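Local atomic coordinates of alcohol dehydrogenase (Escherichia coli, PDB entry 5VM2), a protein that is probably a zinc-containing, NAD(H)- or NADP(H)-dependent alcohol dehydrogenase of unknown substrate specificity, linked to membrane biogenesis. Residues A[42-47]-A[328-332]; A[124-128]-A[321-325]; A[162-166]-A[262-266]. All blocks are in the same frame, centred on the assembly; numbering follows the deposited sequence.

Contact 1. Residues A[42-47]-A[328-332]; sequences DVHGFE and FEESV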
ATOM      1  N   ASP A  42      -0.403  -5.463   7.832  1.00 44.27           N
ATOM      2  CA  ASP A  42       0.508  -5.826   8.915  1.00 45.57           C
ATOM      3  C   ASP A  42      -0.200  -5.745  10.260  1.00 46.51           C
ATOM      4  O   ASP A  42      -0.044  -6.632  11.116  1.00 43.92           O
ATOM      5  CB  ASP A  42       1.739  -4.914   8.895  1.00 46.42           C
ATOM      6  CG  ASP A  42       2.251  -4.650   7.478  1.00 48.25           C
ATOM      7  OD1 ASP A  42       2.212  -3.479   7.014  1.00 46.90           O
ATOM      8  OD2 ASP A  42       2.689  -5.626   6.824  1.00 49.96           O
ATOM      9  N   VAL A  43      -0.988  -4.682  10.459  1.00 48.94           N
ATOM     10  CA  VAL A  43      -1.730  -4.527  11.707  1.00 51.82           C
ATOM     11  C   VAL A  43      -2.723  -5.667  11.876  1.00 58.30           C
ATOM     12  O   VAL A  43      -2.884  -6.214  12.973  1.00 58.18           O
ATOM     13  CB  VAL A  43      -2.429  -3.156  11.745  1.00 49.45           C
ATOM     14  CG1 VAL A  43      -3.167  -2.967  13.065  1.00 50.08           C
ATOM     15  CG2 VAL A  43      -1.419  -2.045  11.526  1.00 46.94           C
ATOM     16  N   HIS A  44      -3.401  -6.046  10.790  1.00 65.08           N
ATOM     17  CA  HIS A  44      -4.309  -7.183  10.849  1.00 70.05           C
ATOM     18  C   HIS A  44      -3.551  -8.476  11.121  1.00 67.38           C
ATOM     19  O   HIS A  44      -4.037  -9.348  11.851  1.00 72.51           O
ATOM     20  CB  HIS A  44      -5.106  -7.289   9.550  1.00 77.87           C
ATOM     21  CG  HIS A  44      -5.961  -8.512   9.469  1.00 86.91           C
ATOM     22  ND1 HIS A  44      -7.029  -8.732  10.314  1.00 90.99           N
ATOM     23  CD2 HIS A  44      -5.906  -9.587   8.648  1.00 89.45           C
ATOM     24  CE1 HIS A  44      -7.595  -9.887  10.014  1.00 93.58           C
ATOM     25  NE2 HIS A  44      -6.931 -10.425   9.007  1.00 92.53           N
ATOM     26  N   GLY A  45      -2.358  -8.620  10.541  1.00 61.48           N
ATOM     27  CA  GLY A  45      -1.529  -9.769  10.866  1.00 58.47           C
ATOM     28  C   GLY A  45      -1.142  -9.801  12.332  1.00 56.13           C
ATOM     29  O   GLY A  45      -1.162 -10.857  12.967  1.00 58.27           O
ATOM     30  N   PHE A  46      -0.795  -8.639  12.890  1.00 52.23           N
ATOM     31  CA  PHE A  46      -0.455  -8.557  14.306  1.00 51.54           C
ATOM     32  C   PHE A  46      -1.647  -8.922  15.183  1.00 54.88           C
ATOM     33  O   PHE A  46      -1.485  -9.568  16.226  1.00 57.24           O
ATOM     34  CB  PHE A  46       0.054  -7.148  14.620  1.00 49.85           C
ATOM     35  CG  PHE A  46       0.064  -6.801  16.082  1.00 51.29           C
ATOM     36  CD1 PHE A  46       1.102  -7.215  16.901  1.00 52.01           C
ATOM     37  CD2 PHE A  46      -0.947  -6.024  16.631  1.00 52.97           C
ATOM     38  CE1 PHE A  46       1.120  -6.880  18.246  1.00 53.26           C
ATOM     39  CE2 PHE A  46      -0.937  -5.687  17.973  1.00 54.17           C
ATOM     40  CZ  PHE A  46       0.099  -6.117  18.782  1.00 54.68           C
ATOM     41  N   GLU A  47      -2.854  -8.532  14.769  1.00 54.64           N
ATOM     42  CA  GLU A  47      -4.041  -8.768  15.585  1.00 57.30           C
ATOM     43  C   GLU A  47      -4.560 -10.195  15.470  1.00 58.90           C
ATOM     44  O   GLU A  47      -5.073 -10.741  16.453  1.00 60.21           O
ATOM     45  CB  GLU A  47      -5.155  -7.796  15.191  1.00 58.78           C
ATOM     46  CG  GLU A  47      -4.897  -6.346  15.549  1.00 58.50           C
ATOM     47  CD  GLU A  47      -6.143  -5.493  15.421  1.00 62.05           C
ATOM     48  OE1 GLU A  47      -6.846  -5.307  16.438  1.00 63.93           O
ATOM     49  OE2 GLU A  47      -6.422  -5.018  14.298  1.00 62.05           O
ATOM     50  N   PHE A 328       2.992  -1.551  17.114  1.00 49.60           N
ATOM     51  CA  PHE A 328       1.801  -2.264  16.672  1.00 51.13           C
ATOM     52  C   PHE A 328       0.621  -2.039  17.604  1.00 53.33           C
ATOM     53  O   PHE A 328      -0.524  -1.989  17.139  1.00 54.09           O
ATOM     54  CB  PHE A 328       2.104  -3.755  16.527  1.00 53.58           C
ATOM     55  CG  PHE A 328       2.703  -4.110  15.198  1.00 54.77           C
ATOM     56  CD1 PHE A 328       1.906  -4.198  14.067  1.00 54.53           C
ATOM     57  CD2 PHE A 328       4.067  -4.321  15.069  1.00 55.47           C
ATOM     58  CE1 PHE A 328       2.453  -4.509  12.835  1.00 52.82           C
ATOM     59  CE2 PHE A 328       4.621  -4.633  13.839  1.00 54.10           C
ATOM     60  CZ  PHE A 328       3.812  -4.728  12.720  1.00 52.62           C
ATOM     61  N   GLU A 329       0.870  -1.894  18.906  1.00 55.69           N
ATOM     62  CA  GLU A 329      -0.209  -1.544  19.823  1.00 59.01           C
ATOM     63  C   GLU A 329      -0.818  -0.196  19.456  1.00 60.29           C
ATOM     64  O   GLU A 329      -2.041  -0.071  19.317  1.00 61.27           O
ATOM     65  CB  GLU A 329       0.306  -1.534  21.262  1.00 59.23           C
ATOM     66  CG  GLU A 329       0.658  -2.912  21.796  1.00 58.72           C
ATOM     67  CD  GLU A 329       1.304  -2.865  23.171  1.00 62.67           C
ATOM     68  OE1 GLU A 329       1.455  -1.759  23.729  1.00 64.44           O
ATOM     69  OE2 GLU A 329       1.658  -3.941  23.697  1.00 64.77           O
ATOM     70  N   GLU A 330       0.025   0.824  19.278  1.00 59.18           N
ATOM     71  CA  GLU A 330      -0.483   2.149  18.934  1.00 61.27           C
ATOM     72  C   GLU A 330      -1.158   2.156  17.572  1.00 56.91           C
ATOM     73  O   GLU A 330      -2.131   2.888  17.367  1.00 58.25           O
ATOM     74  CB  GLU A 330       0.649   3.174  18.972  1.00 62.05           C
ATOM     75  CG  GLU A 330       1.158   3.455  20.373  1.00 68.12           C
ATOM     76  CD  GLU A 330       2.088   4.645  20.430  1.00 70.16           C
ATOM     77  OE1 GLU A 330       2.406   5.208  19.360  1.00 68.00           O
ATOM     78  OE2 GLU A 330       2.501   5.022  21.547  1.00 75.06           O
ATOM     79  N   SER A 331      -0.662   1.350  16.631  1.00 53.52           N
ATOM     80  CA  SER A 331      -1.315   1.235  15.332  1.00 51.32           C
ATOM     81  C   SER A 331      -2.709   0.636  15.448  1.00 54.41           C
ATOM     82  O   SER A 331      -3.519   0.790  14.527  1.00 52.90           O
ATOM     83  CB  SER A 331      -0.453   0.401  14.387  1.00 48.37           C
ATOM     84  OG  SER A 331       0.799   1.033  14.170  1.00 48.27           O
ATOM     85  N   VAL A 332      -3.003  -0.037  16.556  1.00 58.37           N
ATOM     86  CA  VAL A 332      -4.361  -0.495  16.834  1.00 63.90           C
ATOM     87  C   VAL A 332      -5.108   0.496  17.715  1.00 69.85           C
ATOM     88  O   VAL A 332      -6.246   0.873  17.422  1.00 71.75           O
ATOM     89  CB  VAL A 332      -4.321  -1.896  17.484  1.00 64.13           C
ATOM     90  CG1 VAL A 332      -5.732  -2.404  17.734  1.00 60.82           C
ATOM     91  CG2 VAL A 332      -3.535  -2.867  16.615  1.00 57.80           C
TER
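Phe46 and Phe328 form the centre of this helix-to-helix contact. Their planes are nearly parallel, at 23°, but offset so far that little of one ring lies over the other. The closer fit is CH-pi. Phe328 CB sits over the centre of the Phe46 ring, 3.5 Å from its centroid and almost on the ring normal. Phe46 CB lies 3.5 Å from Phe328 CD1. A chi1 of 163° turns the Phe46 ring away from its own backbone N and carries it out over the first atoms of the Phe328 side chain.

The apolar contacts continue with the valines. Val43 CG1 meets Val332 CG2 at 3.6 Å. That same CG2 also reaches the edge of the Phe46 ring, near its plane, with CE2 at 4.1 Å. Val43 CG2 leans on Ser331 CB.

Polar groups add only packing between the two segments. The aliphatic part of Glu47 lies against Val332, and its OE1 is 3.4 Å from Val332 CG1. Ser331 OG bonds back to Ala327 O in its own helix. The Asp42 carboxylate leads away from the contact: OD1 accepts from the backbone N of the modified cysteine at position 39, and OD2 makes a weak bond to the magnesium ligand His65.

The 42-47 and 328-332 segments of helices 41-48 and 324-333 cross at -106°, their axes 10.0 Å apart at closest approach. Met14 of strand 13-19 touches both phenylalanines, and Ile38, just after strand 28-37, touches Val43 and Ser331.

Contact 2. Residues A[124-128]-A[321-325]; sequences ALTHY and YRDVQ
His127 and Tyr321 meet as an oblique aromatic pair, with planes at 70° and centroids 5.0 Å apart. The imidazole approaches with its far end: His127 NE2 lies 3.6 Å from Tyr321 CE2, and CE1 lies close to the same side of the phenol. With chi1 at 168° the Tyr321 ring points off the backbone on the side opposite its N, toward the 124-128 loop. There it reaches both His127 and the Leu125-Thr126 peptide.

The second part of the contact is aliphatic and looser. Leu125 CB comes within 4.4 Å of Tyr321 CE1. At the end of the same side chain, Leu125 CD1 meets Val324 CG2 at 4.2 Å. Leu125 is the centre of an inverse gamma turn, closed by a weak bond from Thr126 N to Ala124 O. Its side chain is about 12 Å from the bound magnesium.

The phenol oxygen approaches Leu125 O no closer than 4.1 Å. Its hydrogen-bond partner is Ser4 OG in strand 3-10, and Thr126 OG1 bonds to the backbone O of Ser4.

The chemistry here is therefore mostly apolar and aromatic. The two segments are joined directly by packing alone. The buried hydroxyls of Tyr321 and Thr126 are both hydrogen-bonded to Ser4, so the N-terminal strand links the two segments through polar bonds that they do not make to each other.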
ATOM      1  N   ALA A 124       9.650  -8.144   6.598  1.00 38.90           N
ATOM      2  CA  ALA A 124      10.617  -7.084   6.344  1.00 37.60           C
ATOM      3  C   ALA A 124      11.235  -6.556   7.631  1.00 38.79           C
ATOM      4  O   ALA A 124      12.291  -5.916   7.584  1.00 39.20           O
ATOM      5  CB  ALA A 124       9.958  -5.942   5.571  1.00 36.43           C
ATOM      6  N   LEU A 125      10.599  -6.807   8.776  1.00 40.09           N
ATOM      7  CA  LEU A 125      11.120  -6.392  10.079  1.00 40.93           C
ATOM      8  C   LEU A 125      12.292  -7.297  10.449  1.00 44.55           C
ATOM      9  O   LEU A 125      12.163  -8.283  11.178  1.00 45.12           O
ATOM     10  CB  LEU A 125      10.020  -6.430  11.134  1.00 38.64           C
ATOM     11  CG  LEU A 125       8.920  -5.387  10.927  1.00 37.59           C
ATOM     12  CD1 LEU A 125       7.728  -5.661  11.831  1.00 39.01           C
ATOM     13  CD2 LEU A 125       9.468  -3.992  11.168  1.00 37.12           C
ATOM     14  N   THR A 126      13.459  -6.947   9.914  1.00 47.61           N
ATOM     15  CA  THR A 126      14.706  -7.650  10.177  1.00 48.74           C
ATOM     16  C   THR A 126      15.835  -6.726   9.752  1.00 49.25           C
ATOM     17  O   THR A 126      15.618  -5.763   9.013  1.00 48.05           O
ATOM     18  CB  THR A 126      14.775  -8.991   9.429  1.00 49.10           C
ATOM     19  OG1 THR A 126      16.021  -9.649   9.710  1.00 50.21           O
ATOM     20  CG2 THR A 126      14.645  -8.771   7.933  1.00 47.11           C
ATOM     21  N   HIS A 127      17.042  -7.011  10.242  1.00 50.60           N
ATOM     22  CA  HIS A 127      18.175  -6.170   9.873  1.00 51.92           C
ATOM     23  C   HIS A 127      18.669  -6.470   8.464  1.00 51.50           C
ATOM     24  O   HIS A 127      19.127  -5.556   7.768  1.00 52.72           O
ATOM     25  CB  HIS A 127      19.320  -6.334  10.876  1.00 55.85           C
ATOM     26  CG  HIS A 127      19.069  -5.671  12.194  1.00 59.53           C
ATOM     27  ND1 HIS A 127      19.058  -4.301  12.347  1.00 60.17           N
ATOM     28  CD2 HIS A 127      18.823  -6.188  13.421  1.00 61.69           C
ATOM     29  CE1 HIS A 127      18.811  -4.002  13.611  1.00 61.82           C
ATOM     30  NE2 HIS A 127      18.665  -5.129  14.283  1.00 62.73           N
ATOM     31  N   TYR A 128      18.569  -7.723   8.024  1.00 49.51           N
ATOM     32  CA  TYR A 128      19.113  -8.155   6.746  1.00 48.01           C
ATOM     33  C   TYR A 128      18.122  -9.078   6.057  1.00 49.35           C
ATOM     34  O   TYR A 128      17.571  -9.987   6.687  1.00 50.64           O
ATOM     35  CB  TYR A 128      20.451  -8.888   6.926  1.00 48.50           C
ATOM     36  CG  TYR A 128      21.568  -8.022   7.460  1.00 52.10           C
ATOM     37  CD1 TYR A 128      22.366  -7.280   6.599  1.00 54.24           C
ATOM     38  CD2 TYR A 128      21.819  -7.937   8.823  1.00 54.56           C
ATOM     39  CE1 TYR A 128      23.389  -6.479   7.082  1.00 57.07           C
ATOM     40  CE2 TYR A 128      22.839  -7.135   9.316  1.00 57.14           C
ATOM     41  CZ  TYR A 128      23.621  -6.411   8.440  1.00 57.72           C
ATOM     42  OH  TYR A 128      24.636  -5.612   8.918  1.00 59.71           O
ATOM     43  N   TYR A 321      13.014   0.278  15.973  1.00 50.37           N
ATOM     44  CA  TYR A 321      12.792  -1.148  15.744  1.00 50.73           C
ATOM     45  C   TYR A 321      12.650  -1.917  17.058  1.00 52.62           C
ATOM     46  O   TYR A 321      11.780  -2.788  17.182  1.00 52.85           O
ATOM     47  CB  TYR A 321      13.938  -1.699  14.893  1.00 50.70           C
ATOM     48  CG  TYR A 321      14.034  -3.204  14.795  1.00 50.60           C
ATOM     49  CD1 TYR A 321      13.076  -3.946  14.115  1.00 47.42           C
ATOM     50  CD2 TYR A 321      15.112  -3.878  15.354  1.00 52.88           C
ATOM     51  CE1 TYR A 321      13.183  -5.325  14.014  1.00 49.90           C
ATOM     52  CE2 TYR A 321      15.229  -5.247  15.259  1.00 54.54           C
ATOM     53  CZ  TYR A 321      14.264  -5.969  14.590  1.00 52.81           C
ATOM     54  OH  TYR A 321      14.394  -7.335  14.505  1.00 54.08           O
ATOM     55  N   ARG A 322      13.480  -1.602  18.057  1.00 57.55           N
ATOM     56  CA  ARG A 322      13.330  -2.354  19.300  1.00 63.10           C
ATOM     57  C   ARG A 322      12.023  -2.026  20.012  1.00 62.76           C
ATOM     58  O   ARG A 322      11.535  -2.843  20.802  1.00 62.63           O
ATOM     59  CB  ARG A 322      14.521  -2.093  20.232  1.00 70.87           C
ATOM     60  CG  ARG A 322      14.382  -2.726  21.620  1.00 78.34           C
ATOM     61  CD  ARG A 322      15.579  -2.417  22.517  1.00 87.59           C
ATOM     62  NE  ARG A 322      15.176  -2.150  23.898  1.00 92.88           N
ATOM     63  CZ  ARG A 322      16.024  -2.031  24.916  1.00 99.57           C
ATOM     64  NH1 ARG A 322      17.328  -2.164  24.715  1.00103.09           N
ATOM     65  NH2 ARG A 322      15.570  -1.788  26.139  1.00102.71           N
ATOM     66  N   ASP A 323      11.348  -0.929  19.656  1.00 61.26           N
ATOM     67  CA  ASP A 323      10.027  -0.606  20.181  1.00 60.92           C
ATOM     68  C   ASP A 323       8.900  -1.142  19.306  1.00 54.62           C
ATOM     69  O   ASP A 323       7.823  -0.533  19.254  1.00 54.30           O
ATOM     70  CB  ASP A 323       9.888   0.909  20.346  1.00 63.38           C
ATOM     71  CG  ASP A 323      10.915   1.488  21.298  1.00 68.87           C
ATOM     72  OD1 ASP A 323      11.150   0.884  22.365  1.00 73.12           O
ATOM     73  OD2 ASP A 323      11.491   2.549  20.976  1.00 69.76           O
ATOM     74  N   VAL A 324       9.113  -2.275  18.630  1.00 51.86           N
ATOM     75  CA  VAL A 324       8.128  -2.692  17.631  1.00 49.20           C
ATOM     76  C   VAL A 324       6.800  -3.051  18.286  1.00 49.68           C
ATOM     77  O   VAL A 324       5.729  -2.820  17.713  1.00 48.61           O
ATOM     78  CB  VAL A 324       8.682  -3.858  16.788  1.00 51.20           C
ATOM     79  CG1 VAL A 324       9.102  -5.020  17.678  1.00 55.72           C
ATOM     80  CG2 VAL A 324       7.654  -4.317  15.761  1.00 48.34           C
ATOM     81  N   GLN A 325       6.805  -3.507  19.541  1.00 51.34           N
ATOM     82  CA  GLN A 325       5.558  -3.869  20.209  1.00 53.09           C
ATOM     83  C   GLN A 325       4.633  -2.666  20.343  1.00 53.01           C
ATOM     84  O   GLN A 325       3.455  -2.731  19.972  1.00 50.93           O
ATOM     85  CB  GLN A 325       5.861  -4.470  21.583  1.00 58.09           C
ATOM     86  CG  GLN A 325       4.640  -4.961  22.365  1.00 61.07           C
ATOM     87  CD  GLN A 325       3.771  -5.940  21.591  1.00 59.61           C
ATOM     88  OE1 GLN A 325       4.261  -6.683  20.743  1.00 56.57           O
ATOM     89  NE2 GLN A 325       2.477  -5.937  21.872  1.00 61.00           N
TER

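Contact 3. Residues A[162-166]-A[262-266]; sequences MLADV and GKIMI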
ATOM      1  N   MET A 162      -4.248   4.091 -12.508  1.00 30.04           N
ATOM      2  CA  MET A 162      -3.920   3.653 -13.862  1.00 31.88           C
ATOM      3  C   MET A 162      -4.960   2.668 -14.378  1.00 30.57           C
ATOM      4  O   MET A 162      -5.411   2.771 -15.523  1.00 28.88           O
ATOM      5  CB  MET A 162      -2.527   3.025 -13.892  1.00 34.58           C
ATOM      6  CG  MET A 162      -1.396   3.997 -13.621  1.00 37.66           C
ATOM      7  SD  MET A 162      -0.813   4.726 -15.148  1.00 44.10           S
ATOM      8  CE  MET A 162       0.824   5.254 -14.657  1.00 44.74           C
ATOM      9  N   LEU A 163      -5.344   1.701 -13.538  1.00 30.11           N
ATOM     10  CA  LEU A 163      -6.400   0.762 -13.906  1.00 30.20           C
ATOM     11  C   LEU A 163      -7.689   1.494 -14.241  1.00 27.78           C
ATOM     12  O   LEU A 163      -8.411   1.108 -15.165  1.00 30.00           O
ATOM     13  CB  LEU A 163      -6.646  -0.229 -12.768  1.00 32.42           C
ATOM     14  CG  LEU A 163      -5.946  -1.585 -12.815  1.00 35.76           C
ATOM     15  CD1 LEU A 163      -6.639  -2.554 -11.879  1.00 37.78           C
ATOM     16  CD2 LEU A 163      -5.927  -2.123 -14.233  1.00 36.33           C
ATOM     17  N   ALA A 164      -7.987   2.560 -13.504  1.00 27.02           N
ATOM     18  CA  ALA A 164      -9.218   3.311 -13.698  1.00 29.95           C
ATOM     19  C   ALA A 164      -9.168   4.233 -14.908  1.00 30.15           C
ATOM     20  O   ALA A 164     -10.204   4.804 -15.264  1.00 31.85           O
ATOM     21  CB  ALA A 164      -9.538   4.129 -12.444  1.00 27.03           C
ATOM     22  N   ASP A 165      -8.006   4.378 -15.547  1.00 31.07           N
ATOM     23  CA  ASP A 165      -7.824   5.296 -16.675  1.00 32.97           C
ATOM     24  C   ASP A 165      -8.176   6.731 -16.277  1.00 32.16           C
ATOM     25  O   ASP A 165      -8.911   7.434 -16.972  1.00 32.50           O
ATOM     26  CB  ASP A 165      -8.642   4.841 -17.888  1.00 36.54           C
ATOM     27  CG  ASP A 165      -8.210   5.519 -19.172  1.00 39.57           C
ATOM     28  OD1 ASP A 165      -7.038   5.938 -19.256  1.00 40.64           O
ATOM     29  OD2 ASP A 165      -9.044   5.627 -20.097  1.00 40.95           O
ATOM     30  N   VAL A 166      -7.646   7.162 -15.128  1.00 30.98           N
ATOM     31  CA  VAL A 166      -7.816   8.545 -14.705  1.00 28.36           C
ATOM     32  C   VAL A 166      -7.215   9.470 -15.754  1.00 30.51           C
ATOM     33  O   VAL A 166      -6.121   9.224 -16.280  1.00 31.64           O
ATOM     34  CB  VAL A 166      -7.177   8.767 -13.324  1.00 26.19           C
ATOM     35  CG1 VAL A 166      -7.150  10.260 -12.977  1.00 26.96           C
ATOM     36  CG2 VAL A 166      -7.933   7.983 -12.264  1.00 24.72           C
ATOM     37  N   GLY A 262     -19.887   4.886 -15.698  1.00 27.69           N
ATOM     38  CA  GLY A 262     -18.692   5.162 -14.927  1.00 24.40           C
ATOM     39  C   GLY A 262     -18.075   3.918 -14.312  1.00 26.01           C
ATOM     40  O   GLY A 262     -18.442   2.781 -14.615  1.00 26.88           O
ATOM     41  N   LYS A 263     -17.114   4.151 -13.416  1.00 26.55           N
ATOM     42  CA  LYS A 263     -16.362   3.067 -12.797  1.00 27.78           C
ATOM     43  C   LYS A 263     -16.349   3.204 -11.284  1.00 24.54           C
ATOM     44  O   LYS A 263     -16.155   4.300 -10.753  1.00 25.83           O
ATOM     45  CB  LYS A 263     -14.915   3.040 -13.282  1.00 31.14           C
ATOM     46  CG  LYS A 263     -14.724   2.655 -14.730  1.00 32.71           C
ATOM     47  CD  LYS A 263     -13.311   3.010 -15.162  1.00 36.16           C
ATOM     48  CE  LYS A 263     -13.049   2.617 -16.606  1.00 39.60           C
ATOM     49  NZ  LYS A 263     -11.762   3.189 -17.078  1.00 41.72           N
ATOM     50  N   ILE A 264     -16.530   2.074 -10.601  1.00 26.38           N
ATOM     51  CA  ILE A 264     -16.252   1.941  -9.175  1.00 26.19           C
ATOM     52  C   ILE A 264     -15.012   1.064  -9.028  1.00 29.34           C
ATOM     53  O   ILE A 264     -14.971  -0.051  -9.559  1.00 31.24           O
ATOM     54  CB  ILE A 264     -17.442   1.330  -8.415  1.00 26.11           C
ATOM     55  CG1 ILE A 264     -18.665   2.253  -8.504  1.00 26.09           C
ATOM     56  CG2 ILE A 264     -17.056   1.067  -6.963  1.00 25.05           C
ATOM     57  CD1 ILE A 264     -19.959   1.597  -8.085  1.00 28.62           C
ATOM     58  N   MET A 265     -14.000   1.571  -8.332  1.00 27.78           N
ATOM     59  CA  MET A 265     -12.778   0.822  -8.068  1.00 27.49           C
ATOM     60  C   MET A 265     -12.724   0.489  -6.587  1.00 27.97           C
ATOM     61  O   MET A 265     -12.813   1.387  -5.747  1.00 29.02           O
ATOM     62  CB  MET A 265     -11.532   1.621  -8.453  1.00 26.75           C
ATOM     63  CG  MET A 265     -11.613   2.364  -9.772  1.00 28.28           C
ATOM     64  SD  MET A 265     -11.757   1.281 -11.191  1.00 29.82           S
ATOM     65  CE  MET A 265     -10.259   0.297 -11.083  1.00 31.20           C
ATOM     66  N   ILE A 266     -12.567  -0.788  -6.276  1.00 29.05           N
ATOM     67  CA  ILE A 266     -12.439  -1.254  -4.903  1.00 31.91           C
ATOM     68  C   ILE A 266     -10.958  -1.514  -4.665  1.00 33.04           C
ATOM     69  O   ILE A 266     -10.404  -2.524  -5.115  1.00 33.03           O
ATOM     70  CB  ILE A 266     -13.289  -2.497  -4.649  1.00 34.52           C
ATOM     71  CG1 ILE A 266     -14.761  -2.155  -4.868  1.00 34.35           C
ATOM     72  CG2 ILE A 266     -13.046  -3.028  -3.256  1.00 35.76           C
ATOM     73  CD1 ILE A 266     -15.639  -3.355  -4.906  1.00 39.93           C
TER
HETATM   74  O   HOH W   1     -10.664   3.810 -20.261  1.00 58.59           O
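Lys263 reaches from its strand to the backbone of Ala164 and makes the one direct hydrogen bond between these segments. NZ donates to Ala164 O at 2.9 Å. The ammonium lies well above the carbonyl plane, with a C=O...N angle of 112°. The lysine chain is extended beyond CG, and its methylenes CD and CE also pass close to that oxygen.

Asp165 OD2 lies 4.7 Å from Lys263 NZ, not in contact, though their opposite charges may still attract. A water lies between them, but its link to NZ is weak and its very short distance to OD2 is doubtful.

Apolar packing is carried by Met265. Bends at chi2 and chi3 (-65° and -60°) lay CG and SD against the Ala164 methyl and send CE on to Leu163 CB. CG is 3.8 Å from Ala164 CB, SD lies equally near, and CE is 4.0 Å from Leu163 CB. Phe242 of the adjacent strand 238-243 touches both Ala164 and Met265.

Helix 145-163 finishes here in a Schellman motif, with positive phi at Asp165. Its C-terminal end packs against strand 262-267 of the six-stranded parallel sheet, order 3-2-1-4-5-6, of a Rossmann fold.

In the fold
From the N terminus, the chain first reaches helix 41-48, where contact 1 opens the longest loop. The 124-128 loop of contact 2 follows, then the end of helix 145-163 in contact 3. The chain next runs through the Rossmann-type sheet. Contact 3 closes first, at strand 262-267; contact 2 closes at 321-325 and contact 1 at 328-332. The three loops nest without crossing. Contacts 1 and 2 share helix 324-333 and touch through Phe328 and Leu125, tying this late helix to the early part of the chain. Contact 3 lies on the opposite side of the chain's centre, about 29 Å from contact 1 between centres. It joins the end of helix 145-163 to the Rossmann-type sheet.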